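Local coordinates for UDP-galactopyranose mutase (Deinococcus radiodurans, PDB 3HE3), which probably interconverts UDP-galactopyranose and UDP-galactofuranose, using a bound FAD cofactor, at residues Tyr107-Leu112 and Thr292-Tyr297. Residues are numbered along the deposited sequence; the frame is centred on the assembly and turned at random.
Sequences YQHRVL and TGTVNY. With UDP (uridine-5'-diphosphate), chain S.
The imidazole of His109 meets Thr294 edge-on: OG1 lies near the ring plane, 3.7 Å from NE2. The Tyr107 hydroxyl group also reaches this ring at its edge, with OH 2.7 Å from ND1 in a hydrogen bond that either could donate. One face of the Tyr107 ring is covered near its rim by the backbone N of His109. Thr294 OG1 has its hydrogen-bond partner in Ser307 of the adjoining strand 305-308.

Beyond the histidine, strands 111-115 and 294-296 run parallel in a mixed sheet. Leu112 N donates to Thr294 O (3.1 Å), in the carbonyl plane. Leu112 O takes Asn296 N at 2.7 Å, almost straight along its C=O bond. Val111 and Thr294 lie side by side on one sheet face; Leu112 and Val295 share the other. Val111 CG1, anti to its own N (chi1 174°), comes 3.8 Å from Asn296 CG.

The Asn296 amide turns its ND2 to O4 of the uracil, a hydrogen bond of 3.1 Å. A leucine here would probably leave O4 without this donor and weaken the grip on the base. Arg305, beside Asn296, bonds to UDP as well. His109 and Thr294 belong to the UDP-galactose site, and FAD lies about 6 Å from the His109 side chain. The strand pairing positions Thr294 and Asn296, and the loop before Val111 brings His109 beside Thr294, consistent with a shared lining for the substrate site.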
# COMPACT_ATOMS: atom_id res chain seq x y z
N TYR E 107 -13.68 -10.94 -16.52
CA TYR E 107 -14.29 -11.78 -15.51
C TYR E 107 -15.77 -11.48 -15.38
O TYR E 107 -16.18 -10.33 -15.26
CB TYR E 107 -13.58 -11.60 -14.16
CG TYR E 107 -14.31 -12.21 -12.99
CD1 TYR E 107 -14.35 -13.59 -12.81
CD2 TYR E 107 -14.94 -11.40 -12.05
CE1 TYR E 107 -15.01 -14.15 -11.72
CE2 TYR E 107 -15.60 -11.95 -10.96
CZ TYR E 107 -15.64 -13.32 -10.81
OH TYR E 107 -16.29 -13.86 -9.73
N GLN E 108 -16.57 -12.54 -15.43
CA GLN E 108 -18.00 -12.41 -15.25
C GLN E 108 -18.42 -13.13 -13.98
O GLN E 108 -18.45 -14.36 -13.93
CB GLN E 108 -18.75 -12.92 -16.48
CG GLN E 108 -18.47 -12.09 -17.72
CD GLN E 108 -19.15 -12.62 -18.97
OE1 GLN E 108 -19.32 -13.83 -19.13
NE2 GLN E 108 -19.54 -11.72 -19.86
N HIS E 109 -18.73 -12.34 -12.96
CA HIS E 109 -19.08 -12.84 -11.64
C HIS E 109 -20.25 -13.82 -11.69
O HIS E 109 -21.16 -13.66 -12.50
CB HIS E 109 -19.43 -11.65 -10.74
CG HIS E 109 -19.43 -11.97 -9.28
ND1 HIS E 109 -18.33 -12.49 -8.63
CD2 HIS E 109 -20.39 -11.81 -8.33
CE1 HIS E 109 -18.62 -12.66 -7.35
NE2 HIS E 109 -19.86 -12.25 -7.14
N ARG E 110 -20.23 -14.82 -10.83
CA ARG E 110 -21.33 -15.78 -10.73
C ARG E 110 -21.61 -16.15 -9.28
O ARG E 110 -20.71 -16.54 -8.54
CB ARG E 110 -21.03 -17.04 -11.54
CG ARG E 110 -21.24 -16.88 -13.04
CD ARG E 110 -20.98 -18.18 -13.76
NE ARG E 110 -21.32 -18.10 -15.17
CZ ARG E 110 -20.56 -17.52 -16.09
NH1 ARG E 110 -19.42 -16.95 -15.74
NH2 ARG E 110 -20.95 -17.50 -17.36
N VAL E 111 -22.87 -16.04 -8.89
CA VAL E 111 -23.26 -16.27 -7.50
C VAL E 111 -24.22 -17.45 -7.36
O VAL E 111 -25.18 -17.60 -8.11
CB VAL E 111 -23.91 -15.01 -6.90
CG1 VAL E 111 -24.46 -15.30 -5.51
CG2 VAL E 111 -22.90 -13.86 -6.87
N LEU E 112 -23.93 -18.32 -6.39
CA LEU E 112 -24.81 -19.42 -6.03
C LEU E 112 -25.51 -19.11 -4.71
O LEU E 112 -24.92 -18.51 -3.81
CB LEU E 112 -24.02 -20.72 -5.91
CG LEU E 112 -24.01 -21.69 -7.08
CD1 LEU E 112 -24.58 -21.06 -8.34
CD2 LEU E 112 -22.58 -22.14 -7.32
N THR E 292 -17.95 -20.97 -6.65
CA THR E 292 -17.95 -19.67 -7.32
C THR E 292 -17.30 -18.60 -6.45
O THR E 292 -16.79 -18.89 -5.37
CB THR E 292 -19.37 -19.18 -7.65
OG1 THR E 292 -20.29 -19.63 -6.65
CG2 THR E 292 -19.82 -19.68 -9.00
N GLY E 293 -17.33 -17.37 -6.94
CA GLY E 293 -16.79 -16.24 -6.20
C GLY E 293 -17.58 -15.98 -4.93
O GLY E 293 -17.00 -15.63 -3.90
N THR E 294 -18.89 -16.16 -4.99
CA THR E 294 -19.76 -15.88 -3.84
C THR E 294 -20.90 -16.88 -3.69
O THR E 294 -21.53 -17.27 -4.68
CB THR E 294 -20.37 -14.47 -3.93
OG1 THR E 294 -19.35 -13.49 -3.73
CG2 THR E 294 -21.44 -14.29 -2.87
N VAL E 295 -21.16 -17.28 -2.45
CA VAL E 295 -22.34 -18.07 -2.12
C VAL E 295 -23.22 -17.30 -1.15
O VAL E 295 -22.77 -16.89 -0.07
CB VAL E 295 -21.95 -19.42 -1.49
CG1 VAL E 295 -23.20 -20.16 -1.04
CG2 VAL E 295 -21.17 -20.25 -2.48
N ASN E 296 -24.48 -17.10 -1.53
CA ASN E 296 -25.45 -16.40 -0.69
C ASN E 296 -26.16 -17.34 0.28
O ASN E 296 -26.42 -18.50 -0.05
CB ASN E 296 -26.50 -15.70 -1.55
CG ASN E 296 -25.98 -14.42 -2.18
OD1 ASN E 296 -24.83 -14.03 -1.96
ND2 ASN E 296 -26.82 -13.77 -2.96
N TYR E 297 -26.48 -16.84 1.47
CA TYR E 297 -27.21 -17.63 2.45
C TYR E 297 -28.51 -16.95 2.86
O TYR E 297 -28.56 -16.25 3.87
CB TYR E 297 -26.32 -17.93 3.67
CG TYR E 297 -25.21 -18.91 3.34
CD1 TYR E 297 -23.91 -18.46 3.12
CD2 TYR E 297 -25.47 -20.27 3.22
CE1 TYR E 297 -22.90 -19.35 2.80
CE2 TYR E 297 -24.46 -21.16 2.90
CZ TYR E 297 -23.18 -20.70 2.69
OH TYR E 297 -22.18 -21.59 2.38
N1 UDP S . -31.36 -10.10 -2.48
C2 UDP S . -32.02 -11.19 -1.95
N3 UDP S . -31.53 -12.46 -2.15
C4 UDP S . -30.37 -12.65 -2.88
C5 UDP S . -29.71 -11.55 -3.41
C6 UDP S . -30.26 -10.28 -3.28
O2 UDP S . -33.05 -11.03 -1.30
O4 UDP S . -29.93 -13.80 -3.05
C1' UDP S . -31.90 -8.74 -2.26
C2' UDP S . -31.36 -8.21 -0.95
O2' UDP S . -32.36 -7.49 -0.27
C3' UDP S . -30.24 -7.27 -1.38
C4' UDP S . -30.72 -6.79 -2.73
O4' UDP S . -31.46 -7.86 -3.28
O3' UDP S . -30.10 -6.21 -0.47
C5' UDP S . -29.57 -6.39 -3.66
O5' UDP S . -28.56 -7.37 -3.65
PA UDP S . -27.11 -7.00 -4.22
O1A UDP S . -27.24 -6.50 -5.61
O2A UDP S . -26.19 -8.16 -4.17
O3A UDP S . -26.63 -5.79 -3.28
PB UDP S . -25.18 -5.74 -2.58
O1B UDP S . -25.26 -6.34 -1.24
O2B UDP S . -24.73 -4.33 -2.49
O3B UDP S . -24.22 -6.51 -3.40